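Local coordinates for protein pyridoxine 4-oxidase (Mesorhizobium loti, PDB 4HA6) that oxidises pyridoxine at its 4-hydroxymethyl group to pyridoxal, using FAD as cofactor, and belongs to the GMC oxidoreductase family, at residues 183-188 with 309-314. Numbering follows the deposited sequence. Where two conformers were deposited one is given.
Sequences NSLNIR and SRLQHS. With PXM (4-(aminomethyl)-5-(hydroxymethyl)-2-methylpyridin-3-ol), chain J.
An ST turn at Ser-309 shapes the loop that leads into strand 314-320 of the larger antiparallel sheet in this GMC oxidoreductase, and the loop packs against residues 183-188, which end in the short strand 187-188. Ser-309 OG accepts from Leu-311 N at 2.9 Å and from His-313 N, so the loop curls around one hydroxyl. The tight part of the contact is centred on Leu-185, whose two methyls divide their partners. CD1 lies against the end of Leu-311, 3.8 Å from Leu-311 CD2, the two side chains crossing obliquely. CD2 meets the amide of Gln-312, coming within 3.2 Å of Gln-312 OE1. Gln-312 reaches this place by an unusual route: CG takes the crowded position between backbone N and carbonyl carbon (chi1 60°), and the chain then bends at chi2 (132°). Gln-312 NE2 comes no nearer to the pyridoxamine than 4.1 Å, at its hydroxymethyl carbon C5A; the side chain also touches Ala-89, an FAD-binding residue. An alanine in place of Gln-312 would probably loosen the packing on Leu-185 and Ala-89, since CG, CD and the amide would be gone. The margin beyond Leu-185 is looser: Ile-187 CD1 approaches Leu-311 CD2 only to 4.2 Å, with a glycerol nearby, and the next residue, Arg-188, is exposed and forms a salt bridge with Asp-126. At the other end, Asn-183 OD1 is taken by the backbone N of Met-317, while ND2 is turned to the loop, 2.9 Å from Ser-314 O, the Asn-183 and Gln-312 amide planes standing 63° apart. Ser-314, with OG anti to its backbone N, lines the pyridoxamine pocket, its OG lying 3.1 Å from ring carbon C6 of the ligand.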
loop_
_atom_site.group_PDB
_atom_site.type_symbol
_atom_site.label_atom_id
_atom_site.label_comp_id
_atom_site.label_asym_id
_atom_site.label_seq_id
_atom_site.Cartn_x
_atom_site.Cartn_y
_atom_site.Cartn_z
ATOM N N ASN A 183 5.162 -4.086 -15.173
ATOM C CA ASN A 183 4.538 -4.449 -13.905
ATOM C C ASN A 183 3.467 -5.505 -14.107
ATOM O O ASN A 183 2.683 -5.418 -15.049
ATOM C CB ASN A 183 3.887 -3.225 -13.255
ATOM C CG ASN A 183 4.864 -2.084 -13.048
ATOM O OD1 ASN A 183 6.058 -2.308 -12.899
ATOM N ND2 ASN A 183 4.355 -0.852 -13.046
ATOM N N SER A 184 3.433 -6.505 -13.230
ATOM C CA SER A 184 2.294 -7.413 -13.175
ATOM C C SER A 184 1.104 -6.629 -12.642
ATOM O O SER A 184 1.287 -5.719 -11.824
ATOM C CB SER A 184 2.595 -8.611 -12.271
ATOM O OG SER A 184 3.739 -9.329 -12.739
ATOM N N LEU A 185 -0.101 -6.969 -13.104
ATOM C CA LEU A 185 -1.300 -6.184 -12.788
ATOM C C LEU A 185 -2.494 -7.054 -12.392
ATOM O O LEU A 185 -2.660 -8.164 -12.914
ATOM C CB LEU A 185 -1.700 -5.325 -13.985
ATOM C CG LEU A 185 -0.726 -4.262 -14.480
ATOM C CD1 LEU A 185 -1.193 -3.715 -15.809
ATOM C CD2 LEU A 185 -0.621 -3.148 -13.468
ATOM N N ASN A 186 -3.328 -6.553 -11.480
ATOM C CA ASN A 186 -4.576 -7.245 -11.158
ATOM C C ASN A 186 -5.659 -6.806 -12.121
ATOM O O ASN A 186 -6.500 -5.964 -11.781
ATOM C CB ASN A 186 -5.037 -6.992 -9.718
ATOM C CG ASN A 186 -4.054 -7.510 -8.678
ATOM O OD1 ASN A 186 -3.845 -6.868 -7.645
ATOM N ND2 ASN A 186 -3.453 -8.676 -8.939
ATOM N N ILE A 187 -5.610 -7.371 -13.326
ATOM C CA ILE A 187 -6.554 -7.074 -14.402
ATOM C C ILE A 187 -6.959 -8.408 -15.028
ATOM O O ILE A 187 -6.134 -9.320 -15.148
ATOM C CB ILE A 187 -5.914 -6.156 -15.484
ATOM C CG1 ILE A 187 -5.504 -4.805 -14.891
ATOM C CG2 ILE A 187 -6.864 -5.922 -16.654
ATOM C CD1 ILE A 187 -4.910 -3.829 -15.912
ATOM N N ARG A 188 -8.235 -8.539 -15.379
ATOM C CA ARG A 188 -8.726 -9.695 -16.123
ATOM C C ARG A 188 -9.782 -9.218 -17.117
ATOM O O ARG A 188 -10.727 -8.514 -16.734
ATOM C CB ARG A 188 -9.314 -10.761 -15.189
ATOM C CG ARG A 188 -10.051 -11.881 -15.930
ATOM C CD ARG A 188 -9.795 -13.248 -15.302
ATOM N NE ARG A 188 -8.397 -13.651 -15.441
ATOM C CZ ARG A 188 -7.835 -14.660 -14.777
ATOM N NH1 ARG A 188 -8.549 -15.383 -13.921
ATOM N NH2 ARG A 188 -6.552 -14.947 -14.961
ATOM N N SER A 309 -1.984 5.256 -22.276
ATOM C CA SER A 309 -1.686 3.881 -21.871
ATOM C C SER A 309 -2.874 2.964 -22.117
ATOM O O SER A 309 -4.024 3.371 -21.950
ATOM C CB SER A 309 -1.284 3.821 -20.392
ATOM O OG SER A 309 -1.159 2.478 -19.936
ATOM N N ARG A 310 -2.585 1.732 -22.526
ATOM C CA ARG A 310 -3.642 0.743 -22.698
ATOM C C ARG A 310 -3.732 -0.121 -21.444
ATOM O O ARG A 310 -4.367 -1.185 -21.438
ATOM C CB ARG A 310 -3.393 -0.093 -23.953
ATOM C CG ARG A 310 -3.482 0.735 -25.232
ATOM C CD ARG A 310 -2.718 0.089 -26.376
ATOM N NE ARG A 310 -3.353 -1.129 -26.872
ATOM C CZ ARG A 310 -3.778 -1.293 -28.123
ATOM N NH1 ARG A 310 -3.634 -0.317 -29.012
ATOM N NH2 ARG A 310 -4.342 -2.435 -28.491
ATOM N N LEU A 311 -3.107 0.373 -20.380
ATOM C CA LEU A 311 -3.123 -0.288 -19.089
ATOM C C LEU A 311 -3.431 0.729 -17.989
ATOM O O LEU A 311 -4.590 1.153 -17.823
ATOM C CB LEU A 311 -1.781 -0.994 -18.830
ATOM C CG LEU A 311 -1.484 -2.245 -19.671
ATOM C CD1 LEU A 311 -0.040 -2.750 -19.481
ATOM C CD2 LEU A 311 -2.480 -3.340 -19.348
ATOM N N GLN A 312 -2.386 1.146 -17.271
ATOM C CA GLN A 312 -2.541 1.895 -16.026
ATOM C C GLN A 312 -1.591 3.098 -15.897
ATOM O O GLN A 312 -1.400 3.626 -14.790
ATOM C CB GLN A 312 -2.310 0.941 -14.851
ATOM C CG GLN A 312 -0.907 0.314 -14.860
ATOM C CD GLN A 312 -0.225 0.399 -13.499
ATOM O OE1 GLN A 312 0.776 -0.273 -13.247
ATOM N NE2 GLN A 312 -0.767 1.233 -12.615
ATOM N N HIS A 313 -0.994 3.505 -17.021
ATOM C CA HIS A 313 -0.120 4.692 -17.114
ATOM C C HIS A 313 1.295 4.520 -16.551
ATOM O O HIS A 313 2.271 5.008 -17.133
ATOM C CB HIS A 313 -0.783 5.944 -16.508
ATOM C CG HIS A 313 -2.161 6.211 -17.031
ATOM N ND1 HIS A 313 -2.391 6.763 -18.272
ATOM C CD2 HIS A 313 -3.381 6.008 -16.475
ATOM C CE1 HIS A 313 -3.695 6.884 -18.461
ATOM N NE2 HIS A 313 -4.317 6.433 -17.386
ATOM N N SER A 314 1.403 3.850 -15.409
ATOM C CA SER A 314 2.703 3.590 -14.800
ATOM C C SER A 314 3.018 2.118 -14.996
ATOM O O SER A 314 2.713 1.290 -14.137
ATOM C CB SER A 314 2.656 3.916 -13.315
ATOM O OG SER A 314 3.946 3.823 -12.746
HETATM N N1 PXM J . 2.398 5.318 -9.542
HETATM C C2 PXM J . 1.856 5.612 -8.362
HETATM C C2A PXM J . 1.729 7.020 -7.869
HETATM C C3 PXM J . 1.407 4.540 -7.606
HETATM O O3 PXM J . 0.838 4.788 -6.377
HETATM C C4 PXM J . 1.527 3.208 -8.057
HETATM C C5 PXM J . 2.124 2.973 -9.331
HETATM C C5A PXM J . 2.324 1.627 -9.999
HETATM O O5 PXM J . 2.404 0.505 -9.191
HETATM C C6 PXM J . 2.549 4.097 -10.048
HETATM C C4A PXM J . 1.006 2.130 -7.150
HETATM N N4 PXM J . 1.456 2.239 -5.793
#